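PDB 5Z6O: protease, which hydrolyses peptide bonds in proteins as a calcium-binding serine endopeptidase of the subtilisin family, close to proteinase K. Local coordinates for residues Gln5-Ser10 with Ala23-Tyr28; Ser30-Gly35 with Ala89-Val94; Ala78-Gly83 with Lys210-Ala215; Asn180-Ala185 with Val202-Ala207. All coordinates share one frame; numbering follows the deposited sequence.

Interaction 1: Gln5-Ser10 with Ala23-Tyr28; sequences QRNSPS and ATDYVY
The ring of Tyr26 meets Gln5 at its edge: Gln5 OE1 lies close to the ring plane, 3.7 Å from Tyr26 CD2, with the amide and ring planes turned 51° apart. One face of the same ring takes Tyr28, whose CD1 sits 3.6 Å above the Tyr26 ring plane toward the rim. This belongs to the small antiparallel sheet of strands 2-5 and 26-29 at the N terminus. Gln5 and Tyr26 form a hydrogen-bonded pair of it, with Gln5 N to Tyr26 O at 2.7 Å and nearly straight, and Tyr26 N to Gln5 O in return. Gln5 CG runs anti to its backbone N (chi1 176°) on an extended chain, and its OE1 takes a hydrogen bond from Lys90 NZ. The Tyr26 hydroxyl is bonded to Val88 O.

Past the paired residues the two segments are held by Asp25. Its OD2 makes a salt bridge with Arg6 NH1 at 3.4 Å, guanidinium and carboxylate standing 88° apart, and a water in the guanidinium plane bridges NH1 and OD2. Beyond the strands, Ser8 N makes a 2.9 Å bond to Thr24 O, which also accepts from a water held by Ser8 OG. Two donors grip Asp25 OD1 from opposite faces of the carboxylate: Asn7 N at 3.0 Å, and Thr24 OG1 at 3.1 Å from well above its plane.

Interaction 2: Ser30-Gly35 with Ala89-Val94; sequences STAGEG and AKKASV
Lys91 N gives its hydrogen to Ala32 O at 2.9 Å, in the plane of that carbonyl, and this is the single direct hydrogen bond between the segments. It ties together two tight turns: a type I' turn from Thr31 to Glu34 and a type I turn from Ala89 to Ala92. Gly33 lets them close up, its CA 4.3 Å from Ala89 CB and its O 3.4 Å from Ala92 CA in a CA-H...O contact.

The Lys91 side chain lies over the first turn. CG is anti to the carbonyl carbon (chi1 -69°) and packs on Ala32 CB at 3.8 Å, while Lys91 CB rests on Glu34 CB at the same separation. Beyond CG the chain is extended, and its ammonium is joined through one water to Ser30 O and, more weakly, through another to Glu34 OE2. The opposite charges do not touch: Lys91 NZ is 4.9 Å from Glu34 OE1. A third water binds Gly35 N, Lys91 O and Ser93 OG, bridging the far end.

These turns lead straight into strands 37-42 and 93-98, where Ser93 bonds to Ile36 and Ile38, and so mark the entry to two neighbouring strands of the parallel sheet of the subtilisin fold.

Interaction 3: Ala78-Gly83 with Lys210-Ala215; sequences ASTAAG and KDITAA
Here a helix packs across a hairpin strand, in a fully buried contact where Ser79 and Thr80 meet Ile212, Ala214 and Ala215. In this subtilisin fold the helix is 73-82, which starts at His73, assigned to the charge relay system as in its close relatives, and the strand is 212-215, paired antiparallel with 221-224. Their short axes come within 7.0 Å and run at 96° to each other. Thr75 and His76, earlier in the same helix, touch the strand too.

Small side chains permit this approach. Ser79 OG, anti to its backbone N (chi1 175°), accepts Ala215 N at 3.0 Å in a fairly straight bond and is also hydrogen-bonded to Asp51 OD2, so this buried hydroxyl has two hydrogen-bond partners. Packing beside it is tight: Ser79 CB and Ala215 CB are 3.5 Å apart.

Thr80 comes against the strand with its hydroxyl. OG1 lies 3.5 Å from Ala214 CB and 3.8 Å from Ile212 CG2, the Thr80 and Ile212 side chains crossing at about a right angle. Helix 227-245 also borders this contact, Pro232 and His233 against Thr80, Met229 and His233 against Ile212; the Ile212 side chain is about 9 Å from that of Ser228. One water completes the join, accepting from Thr80 OG1 at 3.1 Å and donating to Thr213 O at 2.8 Å.

Interaction 4: Asn180-Ala185 with Val202-Ala207; sequences NVCTIA and VVDLYA. With CA (calcium ion), chain B.
A calcium ion joins Val181 to Asp204: the metal is bound by Val181 O at 2.6 Å and by both carboxylate oxygens of Asp204, with OD2 the nearer of the two at 2.4 Å. Five waters bring its ligands to eight. Two of these waters donate to Val202 O, one of them also to Thr183 OG1, which is hydrogen-bonded to Ala176 O as well, and a third accepts from Asn180 N.

Asp204 OD2 also receives Thr183 N at 2.8 Å through its anti lone pair, a nearly straight bond that helps fix the carboxylate. Asp204 N returns a bond to Thr183 O. Further on, Ala185 N to Leu205 O and Ala207 N to Ala185 O make the parallel pairing of Ile184 with Leu205 and Ala185 with Tyr206, while the buried Leu205 N has no partner in the model.

Ala185 CB sits over one face of the Tyr206 ring, 3.8 Å from its centroid and 15° off the normal, and touches Val203 CG1 as well. On the other side of the sheet Ile184 and Leu205 run side by side, CD1 of Ile184 3.7 Å from CD2 of Leu205, and Cys182, disulfide-bonded to Cys253, extends the layer toward helix 249-259. A calcium ion bound at the edge of the parallel sheet in this way is characteristic of proteinase K-like subtilases.

Overall arrangement
From the N terminus, interaction 1 closes a short loop carrying helix 11-16 and leaves the chain on strand 26-29. Interaction 2 follows in series, tying the loop before strand 37-42 to the start of strand 93-98; Gln5 and Tyr26 reach it through Lys90. Interaction 3 crosses it in sequence, since residues 78-83 lie inside the loop closed by interaction 2 and their partner, 210-215, lies far beyond it. Ala81 and Ala89 are probably hydrogen-bonded through their backbones where the two meet, and Ser10 packs on the strand of interaction 3. Interaction 4, nested within the long loop of interaction 3, joins the last two strands of the parallel sheet, on the opposite side of the chain's centre from interactions 2 and 3.

Interaction 1: Gln5-Ser10 with Ala23-Tyr28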
loop_
_atom_site.group_PDB
_atom_site.type_symbol
_atom_site.label_atom_id
_atom_site.label_comp_id
_atom_site.label_asym_id
_atom_site.label_seq_id
_atom_site.Cartn_x
_atom_site.Cartn_y
_atom_site.Cartn_z
ATOM N N GLN A 5 -17.289 9.920 3.292
ATOM C CA GLN A 5 -17.334 9.007 4.423
ATOM C C GLN A 5 -17.100 9.869 5.655
ATOM O O GLN A 5 -15.970 10.260 5.939
ATOM C CB GLN A 5 -16.264 7.922 4.326
ATOM C CG GLN A 5 -16.279 7.030 5.572
ATOM C CD GLN A 5 -15.240 5.907 5.518
ATOM O OE1 GLN A 5 -14.330 5.967 4.703
ATOM N NE2 GLN A 5 -15.343 4.922 6.422
ATOM N N ARG A 6 -18.160 10.177 6.393
ATOM C CA ARG A 6 -17.991 11.094 7.515
ATOM C C ARG A 6 -17.398 10.400 8.736
ATOM O O ARG A 6 -17.675 9.234 9.004
ATOM C CB ARG A 6 -19.338 11.738 7.875
ATOM C CG ARG A 6 -19.716 12.732 6.799
ATOM C CD ARG A 6 -20.805 13.683 7.214
ATOM N NE ARG A 6 -21.371 14.254 6.005
ATOM C CZ ARG A 6 -20.984 15.391 5.438
ATOM N NH1 ARG A 6 -20.009 16.125 5.952
ATOM N NH2 ARG A 6 -21.597 15.795 4.339
ATOM N N ASN A 7 -16.608 11.151 9.507
ATOM C CA ASN A 7 -15.991 10.630 10.736
ATOM C C ASN A 7 -15.263 9.317 10.453
ATOM O O ASN A 7 -15.507 8.278 11.072
ATOM C CB ASN A 7 -17.033 10.453 11.836
ATOM C CG ASN A 7 -17.764 11.750 12.117
ATOM O OD1 ASN A 7 -19.001 11.792 12.206
ATOM N ND2 ASN A 7 -16.996 12.842 12.191
ATOM N N SER A 8 -14.407 9.350 9.447
ATOM C CA SER A 8 -13.796 8.100 9.014
ATOM C C SER A 8 -13.040 7.461 10.174
ATOM O O SER A 8 -12.424 8.166 10.986
ATOM C CB SER A 8 -12.834 8.360 7.871
ATOM O OG SER A 8 -11.855 9.313 8.272
ATOM N N PRO A 9 -13.022 6.133 10.247
ATOM C CA PRO A 9 -12.498 5.455 11.444
ATOM C C PRO A 9 -10.984 5.371 11.519
ATOM O O PRO A 9 -10.460 4.791 12.478
ATOM C CB PRO A 9 -13.112 4.052 11.336
ATOM C CG PRO A 9 -13.310 3.851 9.900
ATOM C CD PRO A 9 -13.705 5.206 9.331
ATOM N N SER A 10 -10.261 5.911 10.541
ATOM C CA SER A 10 -8.809 6.015 10.640
ATOM C C SER A 10 -8.430 7.403 10.146
ATOM O O SER A 10 -8.887 7.794 9.065
ATOM C CB SER A 10 -8.108 4.945 9.790
ATOM O OG SER A 10 -6.690 5.094 9.906
ATOM N N ALA A 23 -8.630 16.917 9.434
ATOM C CA ALA A 23 -9.907 16.629 8.807
ATOM C C ALA A 23 -10.535 15.381 9.420
ATOM O O ALA A 23 -9.845 14.496 9.929
ATOM C CB ALA A 23 -9.718 16.435 7.303
ATOM N N THR A 24 -11.870 15.300 9.352
ATOM C CA THR A 24 -12.538 14.142 9.927
ATOM C C THR A 24 -13.219 13.274 8.896
ATOM O O THR A 24 -13.579 12.149 9.229
ATOM C CB THR A 24 -13.593 14.563 10.958
ATOM O OG1 THR A 24 -14.538 15.406 10.323
ATOM C CG2 THR A 24 -12.941 15.303 12.128
ATOM N N ASP A 25 -13.438 13.782 7.687
ATOM C CA ASP A 25 -14.179 13.063 6.660
ATOM C C ASP A 25 -13.280 12.682 5.500
ATOM O O ASP A 25 -12.371 13.423 5.148
ATOM C CB ASP A 25 -15.305 13.914 6.091
ATOM C CG ASP A 25 -16.205 14.474 7.159
ATOM O OD1 ASP A 25 -16.283 13.891 8.252
ATOM O OD2 ASP A 25 -16.836 15.499 6.878
ATOM N N TYR A 26 -13.575 11.554 4.881
ATOM C CA TYR A 26 -12.857 11.111 3.685
ATOM C C TYR A 26 -13.735 11.348 2.456
ATOM O O TYR A 26 -14.868 10.864 2.396
ATOM C CB TYR A 26 -12.481 9.637 3.849
ATOM C CG TYR A 26 -11.823 9.011 2.631
ATOM C CD1 TYR A 26 -10.889 9.710 1.882
ATOM C CD2 TYR A 26 -12.118 7.698 2.265
ATOM C CE1 TYR A 26 -10.280 9.101 0.737
ATOM C CE2 TYR A 26 -11.520 7.101 1.153
ATOM C CZ TYR A 26 -10.600 7.814 0.411
ATOM O OH TYR A 26 -10.019 7.245 -0.713
ATOM N N VAL A 27 -13.224 12.104 1.488
ATOM C CA VAL A 27 -13.983 12.515 0.303
ATOM C C VAL A 27 -13.273 11.944 -0.917
ATOM O O VAL A 27 -12.063 12.147 -1.070
ATOM C CB VAL A 27 -14.078 14.052 0.189
ATOM C CG1 VAL A 27 -14.947 14.422 -1.008
ATOM C CG2 VAL A 27 -14.636 14.649 1.482
ATOM N N TYR A 28 -14.024 11.256 -1.786
ATOM C CA TYR A 28 -13.408 10.547 -2.911
ATOM C C TYR A 28 -14.432 10.429 -4.036
ATOM O O TYR A 28 -15.632 10.447 -3.801
ATOM C CB TYR A 28 -12.877 9.155 -2.477
ATOM C CG TYR A 28 -13.973 8.233 -1.960
ATOM C CD1 TYR A 28 -14.399 8.281 -0.620
ATOM C CD2 TYR A 28 -14.608 7.347 -2.817
ATOM C CE1 TYR A 28 -15.432 7.446 -0.159
ATOM C CE2 TYR A 28 -15.615 6.490 -2.363
ATOM C CZ TYR A 28 -16.036 6.577 -1.044
ATOM O OH TYR A 28 -17.000 5.704 -0.651
HETATM O O HOH W 1 -18.846 15.778 8.871
HETATM O O HOH W 2 -11.094 10.717 10.597
#

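Interaction 2: Ser30-Gly35 with Ala89-Val94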
loop_
_atom_site.group_PDB
_atom_site.type_symbol
_atom_site.label_atom_id
_atom_site.label_comp_id
_atom_site.label_asym_id
_atom_site.label_seq_id
_atom_site.Cartn_x
_atom_site.Cartn_y
_atom_site.Cartn_z
ATOM N N SER A 30 -16.756 8.597 -6.739
ATOM C CA SER A 30 -17.499 7.340 -6.642
ATOM C C SER A 30 -16.905 6.211 -7.473
ATOM O O SER A 30 -17.246 5.049 -7.215
ATOM C CB SER A 30 -18.940 7.534 -7.084
ATOM O OG SER A 30 -18.923 7.999 -8.426
ATOM N N THR A 31 -16.046 6.503 -8.456
ATOM C CA THR A 31 -15.409 5.403 -9.201
ATOM C C THR A 31 -14.664 4.466 -8.248
ATOM O O THR A 31 -14.686 3.242 -8.432
ATOM C CB THR A 31 -14.456 5.914 -10.282
ATOM O OG1 THR A 31 -13.606 6.921 -9.743
ATOM C CG2 THR A 31 -15.237 6.476 -11.491
ATOM N N ALA A 32 -13.988 5.033 -7.239
ATOM C CA ALA A 32 -13.508 4.287 -6.066
ATOM C C ALA A 32 -12.620 3.100 -6.427
ATOM O O ALA A 32 -12.618 2.097 -5.718
ATOM C CB ALA A 32 -14.694 3.814 -5.205
ATOM N N GLY A 33 -11.821 3.212 -7.489
ATOM C CA GLY A 33 -10.919 2.143 -7.841
ATOM C C GLY A 33 -11.576 0.936 -8.464
ATOM O O GLY A 33 -10.933 -0.101 -8.594
ATOM N N GLU A 34 -12.828 1.028 -8.883
ATOM C CA GLU A 34 -13.503 -0.153 -9.407
ATOM C C GLU A 34 -12.801 -0.680 -10.648
ATOM O O GLU A 34 -12.335 0.089 -11.483
ATOM C CB GLU A 34 -14.969 0.183 -9.759
ATOM C CG GLU A 34 -15.815 -1.057 -10.081
ATOM C CD GLU A 34 -17.323 -0.764 -10.058
ATOM O OE1 GLU A 34 -17.750 0.210 -10.712
ATOM O OE2 GLU A 34 -18.066 -1.501 -9.373
ATOM N N GLY A 35 -12.701 -1.997 -10.748
ATOM C CA GLY A 35 -12.080 -2.613 -11.894
ATOM C C GLY A 35 -10.580 -2.739 -11.822
ATOM O O GLY A 35 -9.971 -3.288 -12.755
ATOM N N ALA A 89 -9.504 2.635 -1.649
ATOM C CA ALA A 89 -10.127 2.329 -2.938
ATOM C C ALA A 89 -11.212 1.304 -2.655
ATOM O O ALA A 89 -10.982 0.091 -2.732
ATOM C CB ALA A 89 -9.101 1.805 -3.966
ATOM N N LYS A 90 -12.409 1.805 -2.335
ATOM C CA LYS A 90 -13.438 0.986 -1.714
ATOM C C LYS A 90 -14.144 0.041 -2.682
ATOM O O LYS A 90 -14.952 -0.760 -2.221
ATOM C CB LYS A 90 -14.468 1.890 -1.035
ATOM C CG LYS A 90 -13.838 2.712 0.108
ATOM C CD LYS A 90 -14.870 3.472 0.899
ATOM C CE LYS A 90 -14.159 4.427 1.829
ATOM N NZ LYS A 90 -13.603 3.783 3.034
ATOM N N LYS A 91 -13.869 0.108 -3.983
ATOM C CA LYS A 91 -14.462 -0.828 -4.960
ATOM C C LYS A 91 -13.430 -1.646 -5.706
ATOM O O LYS A 91 -13.800 -2.422 -6.596
ATOM C CB LYS A 91 -15.338 -0.066 -5.981
ATOM C CG LYS A 91 -16.589 0.494 -5.316
ATOM C CD LYS A 91 -17.468 1.215 -6.320
ATOM C CE LYS A 91 -18.866 1.435 -5.757
ATOM N NZ LYS A 91 -19.623 2.289 -6.735
ATOM N N ALA A 92 -12.157 -1.522 -5.351
ATOM C CA ALA A 92 -11.107 -2.298 -6.010
ATOM C C ALA A 92 -11.265 -3.774 -5.671
ATOM O O ALA A 92 -11.905 -4.145 -4.678
ATOM C CB ALA A 92 -9.711 -1.793 -5.581
ATOM N N SER A 93 -10.690 -4.625 -6.527
ATOM C CA SER A 93 -10.552 -6.048 -6.238
ATOM C C SER A 93 -9.224 -6.304 -5.534
ATOM O O SER A 93 -8.223 -5.642 -5.815
ATOM C CB SER A 93 -10.594 -6.881 -7.516
ATOM O OG SER A 93 -11.784 -6.648 -8.247
ATOM N N VAL A 94 -9.221 -7.288 -4.629
ATOM C CA VAL A 94 -8.056 -7.583 -3.793
ATOM C C VAL A 94 -7.718 -9.057 -3.928
ATOM O O VAL A 94 -8.618 -9.895 -3.859
ATOM C CB VAL A 94 -8.319 -7.252 -2.313
ATOM C CG1 VAL A 94 -7.100 -7.563 -1.498
ATOM C CG2 VAL A 94 -8.635 -5.845 -2.189
HETATM O O HOH W 3 -18.678 4.459 -4.939
HETATM O O HOH W 4 -20.505 -0.406 -8.523
HETATM O O HOH W 5 -13.281 -4.102 -8.733
#

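Interaction 3: Ala78-Gly83 with Lys210-Ala215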
loop_
_atom_site.group_PDB
_atom_site.type_symbol
_atom_site.label_atom_id
_atom_site.label_comp_id
_atom_site.label_asym_id
_atom_site.label_seq_id
_atom_site.Cartn_x
_atom_site.Cartn_y
_atom_site.Cartn_z
ATOM N N ALA A 78 -4.288 -4.994 3.460
ATOM C CA ALA A 78 -5.288 -5.052 2.396
ATOM C C ALA A 78 -6.496 -4.174 2.731
ATOM O O ALA A 78 -7.116 -3.561 1.847
ATOM C CB ALA A 78 -5.731 -6.510 2.200
ATOM N N SER A 79 -6.863 -4.130 4.002
ATOM C CA SER A 79 -8.015 -3.342 4.429
ATOM C C SER A 79 -7.777 -1.844 4.240
ATOM O O SER A 79 -8.663 -1.129 3.768
ATOM C CB SER A 79 -8.328 -3.682 5.904
ATOM O OG SER A 79 -9.369 -2.861 6.390
ATOM N N THR A 80 -6.601 -1.350 4.619
ATOM C CA THR A 80 -6.250 0.048 4.351
ATOM C C THR A 80 -6.310 0.344 2.862
ATOM O O THR A 80 -6.736 1.430 2.460
ATOM C CB THR A 80 -4.840 0.321 4.908
ATOM O OG1 THR A 80 -4.915 0.243 6.337
ATOM C CG2 THR A 80 -4.301 1.686 4.492
ATOM N N ALA A 81 -5.900 -0.613 2.017
ATOM C CA ALA A 81 -5.873 -0.307 0.586
ATOM C C ALA A 81 -7.272 -0.265 0.001
ATOM O O ALA A 81 -7.567 0.591 -0.841
ATOM C CB ALA A 81 -5.039 -1.355 -0.178
ATOM N N ALA A 82 -8.170 -1.178 0.467
ATOM C CA ALA A 82 -9.367 -1.444 -0.320
ATOM C C ALA A 82 -10.594 -1.828 0.505
ATOM O O ALA A 82 -11.637 -2.109 -0.096
ATOM C CB ALA A 82 -9.072 -2.563 -1.319
ATOM N N GLY A 83 -10.528 -1.806 1.833
ATOM C CA GLY A 83 -11.698 -2.138 2.626
ATOM C C GLY A 83 -12.800 -1.101 2.529
ATOM O O GLY A 83 -12.561 0.089 2.359
ATOM N N LYS A 210 1.351 6.091 11.245
ATOM C CA LYS A 210 1.352 5.883 12.692
ATOM C C LYS A 210 -0.071 5.876 13.196
ATOM O O LYS A 210 -0.864 6.779 12.861
ATOM C CB LYS A 210 2.158 6.971 13.412
ATOM C CG LYS A 210 2.090 6.830 14.954
ATOM C CD LYS A 210 3.023 7.843 15.635
ATOM C CE LYS A 210 3.056 7.609 17.152
ATOM N NZ LYS A 210 1.898 8.264 17.775
ATOM N N ASP A 211 -0.403 4.845 13.991
ATOM C CA ASP A 211 -1.741 4.661 14.569
ATOM C C ASP A 211 -2.812 4.623 13.485
ATOM O O ASP A 211 -3.752 5.422 13.472
ATOM C CB ASP A 211 -2.065 5.729 15.641
ATOM C CG ASP A 211 -1.119 5.639 16.826
ATOM O OD1 ASP A 211 -0.749 4.519 17.200
ATOM O OD2 ASP A 211 -0.709 6.668 17.368
ATOM N N ILE A 212 -2.680 3.624 12.608
ATOM C CA ILE A 212 -3.588 3.419 11.479
ATOM C C ILE A 212 -4.529 2.267 11.838
ATOM O O ILE A 212 -4.072 1.180 12.189
ATOM C CB ILE A 212 -2.811 3.108 10.194
ATOM C CG1 ILE A 212 -1.890 4.266 9.811
ATOM C CG2 ILE A 212 -3.804 2.704 9.075
ATOM C CD1 ILE A 212 -2.686 5.568 9.559
ATOM N N THR A 213 -5.841 2.512 11.800
ATOM C CA THR A 213 -6.833 1.504 12.150
ATOM C C THR A 213 -7.365 0.823 10.894
ATOM O O THR A 213 -7.737 1.500 9.925
ATOM C CB THR A 213 -7.974 2.158 12.930
ATOM O OG1 THR A 213 -7.408 2.776 14.098
ATOM C CG2 THR A 213 -9.078 1.120 13.338
ATOM N N ALA A 214 -7.443 -0.515 10.923
ATOM C CA ALA A 214 -7.976 -1.254 9.776
ATOM C C ALA A 214 -8.432 -2.640 10.237
ATOM O O ALA A 214 -8.306 -2.993 11.413
ATOM C CB ALA A 214 -6.925 -1.375 8.660
ATOM N N ALA A 215 -8.936 -3.441 9.293
ATOM C CA ALA A 215 -9.515 -4.747 9.629
ATOM C C ALA A 215 -8.463 -5.713 10.170
ATOM O O ALA A 215 -7.274 -5.647 9.827
ATOM C CB ALA A 215 -10.147 -5.363 8.371
HETATM O O HOH W 6 -6.993 2.298 7.304
#

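Interaction 4: Asn180-Ala185 with Val202-Ala207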
loop_
_atom_site.group_PDB
_atom_site.type_symbol
_atom_site.label_atom_id
_atom_site.label_comp_id
_atom_site.label_asym_id
_atom_site.label_seq_id
_atom_site.Cartn_x
_atom_site.Cartn_y
_atom_site.Cartn_z
ATOM N N ASN A 180 12.458 1.949 -9.883
ATOM C CA ASN A 180 11.116 2.250 -10.378
ATOM C C ASN A 180 9.972 1.843 -9.469
ATOM O O ASN A 180 8.816 1.888 -9.939
ATOM C CB ASN A 180 10.872 1.584 -11.739
ATOM C CG ASN A 180 11.914 1.990 -12.749
ATOM O OD1 ASN A 180 12.160 3.186 -12.941
ATOM N ND2 ASN A 180 12.564 1.009 -13.366
ATOM N N VAL A 181 10.228 1.426 -8.228
ATOM C CA VAL A 181 9.137 1.158 -7.290
ATOM C C VAL A 181 8.757 2.461 -6.640
ATOM O O VAL A 181 9.473 3.455 -6.767
ATOM C CB VAL A 181 9.524 0.112 -6.223
ATOM C CG1 VAL A 181 9.831 -1.229 -6.869
ATOM C CG2 VAL A 181 10.697 0.595 -5.393
ATOM N N CYS A 182 7.603 2.480 -5.961
ATOM C CA CYS A 182 7.127 3.688 -5.306
ATOM C C CYS A 182 7.353 3.435 -3.816
ATOM O O CYS A 182 6.667 2.607 -3.212
ATOM C CB CYS A 182 5.657 3.933 -5.660
ATOM S SG CYS A 182 5.179 5.684 -5.668
ATOM N N THR A 183 8.389 4.052 -3.255
ATOM C CA THR A 183 8.841 3.738 -1.901
ATOM C C THR A 183 8.275 4.758 -0.915
ATOM O O THR A 183 8.471 5.972 -1.100
ATOM C CB THR A 183 10.367 3.773 -1.858
ATOM O OG1 THR A 183 10.884 2.787 -2.760
ATOM C CG2 THR A 183 10.880 3.497 -0.473
ATOM N N ILE A 184 7.621 4.271 0.153
ATOM C CA ILE A 184 6.704 5.106 0.940
ATOM C C ILE A 184 7.201 5.189 2.383
ATOM O O ILE A 184 7.375 4.164 3.048
ATOM C CB ILE A 184 5.264 4.556 0.910
ATOM C CG1 ILE A 184 4.813 4.197 -0.513
ATOM C CG2 ILE A 184 4.309 5.551 1.549
ATOM C CD1 ILE A 184 5.015 5.373 -1.498
ATOM N N ALA A 185 7.389 6.410 2.879
ATOM C CA ALA A 185 7.726 6.649 4.275
ATOM C C ALA A 185 6.469 6.978 5.072
ATOM O O ALA A 185 5.401 7.253 4.510
ATOM C CB ALA A 185 8.758 7.786 4.393
ATOM N N VAL A 202 15.732 7.767 -1.861
ATOM C CA VAL A 202 14.913 6.806 -2.603
ATOM C C VAL A 202 13.444 6.889 -2.220
ATOM O O VAL A 202 12.616 6.286 -2.899
ATOM C CB VAL A 202 15.335 5.334 -2.423
ATOM C CG1 VAL A 202 16.722 5.134 -2.941
ATOM C CG2 VAL A 202 15.235 4.884 -0.977
ATOM N N VAL A 203 13.105 7.604 -1.144
ATOM C CA VAL A 203 11.704 7.734 -0.753
ATOM C C VAL A 203 10.979 8.635 -1.745
ATOM O O VAL A 203 11.404 9.764 -2.016
ATOM C CB VAL A 203 11.604 8.267 0.683
ATOM C CG1 VAL A 203 10.154 8.668 1.023
ATOM C CG2 VAL A 203 12.067 7.203 1.650
ATOM N N ASP A 204 9.857 8.152 -2.277
ATOM C CA ASP A 204 9.098 8.937 -3.237
ATOM C C ASP A 204 8.124 9.887 -2.542
ATOM O O ASP A 204 7.904 11.016 -3.017
ATOM C CB ASP A 204 8.335 7.997 -4.185
ATOM C CG ASP A 204 9.287 7.219 -5.090
ATOM O OD1 ASP A 204 9.876 7.868 -5.979
ATOM O OD2 ASP A 204 9.529 6.017 -4.861
ATOM N N LEU A 205 7.510 9.447 -1.440
ATOM C CA LEU A 205 6.609 10.329 -0.678
ATOM C C LEU A 205 6.267 9.679 0.661
ATOM O O LEU A 205 6.607 8.524 0.925
ATOM C CB LEU A 205 5.326 10.662 -1.451
ATOM C CG LEU A 205 4.362 9.518 -1.679
ATOM C CD1 LEU A 205 2.920 10.083 -1.804
ATOM C CD2 LEU A 205 4.676 8.780 -2.991
ATOM N N TYR A 206 5.586 10.452 1.500
ATOM C CA TYR A 206 5.037 10.035 2.788
ATOM C C TYR A 206 3.572 9.670 2.635
ATOM O O TYR A 206 2.860 10.235 1.801
ATOM C CB TYR A 206 5.118 11.165 3.850
ATOM C CG TYR A 206 6.498 11.310 4.481
ATOM C CD1 TYR A 206 7.545 11.980 3.804
ATOM C CD2 TYR A 206 6.759 10.753 5.745
ATOM C CE1 TYR A 206 8.831 12.075 4.394
ATOM C CE2 TYR A 206 8.023 10.854 6.345
ATOM C CZ TYR A 206 9.037 11.514 5.674
ATOM O OH TYR A 206 10.251 11.587 6.318
ATOM N N ALA A 207 3.117 8.775 3.515
ATOM C CA ALA A 207 1.694 8.517 3.671
ATOM C C ALA A 207 1.462 8.184 5.124
ATOM O O ALA A 207 2.412 7.814 5.829
ATOM C CB ALA A 207 1.229 7.361 2.769
HETATM CA CA CA B . 10.889 5.603 -6.814
HETATM O O HOH W 7 12.687 4.132 -8.071
HETATM O O HOH W 8 11.912 4.319 -5.202
HETATM O O HOH W 9 12.488 6.804 -5.774
HETATM O O HOH W 10 9.562 5.700 -8.768
HETATM O O HOH W 11 12.064 7.270 -8.101
#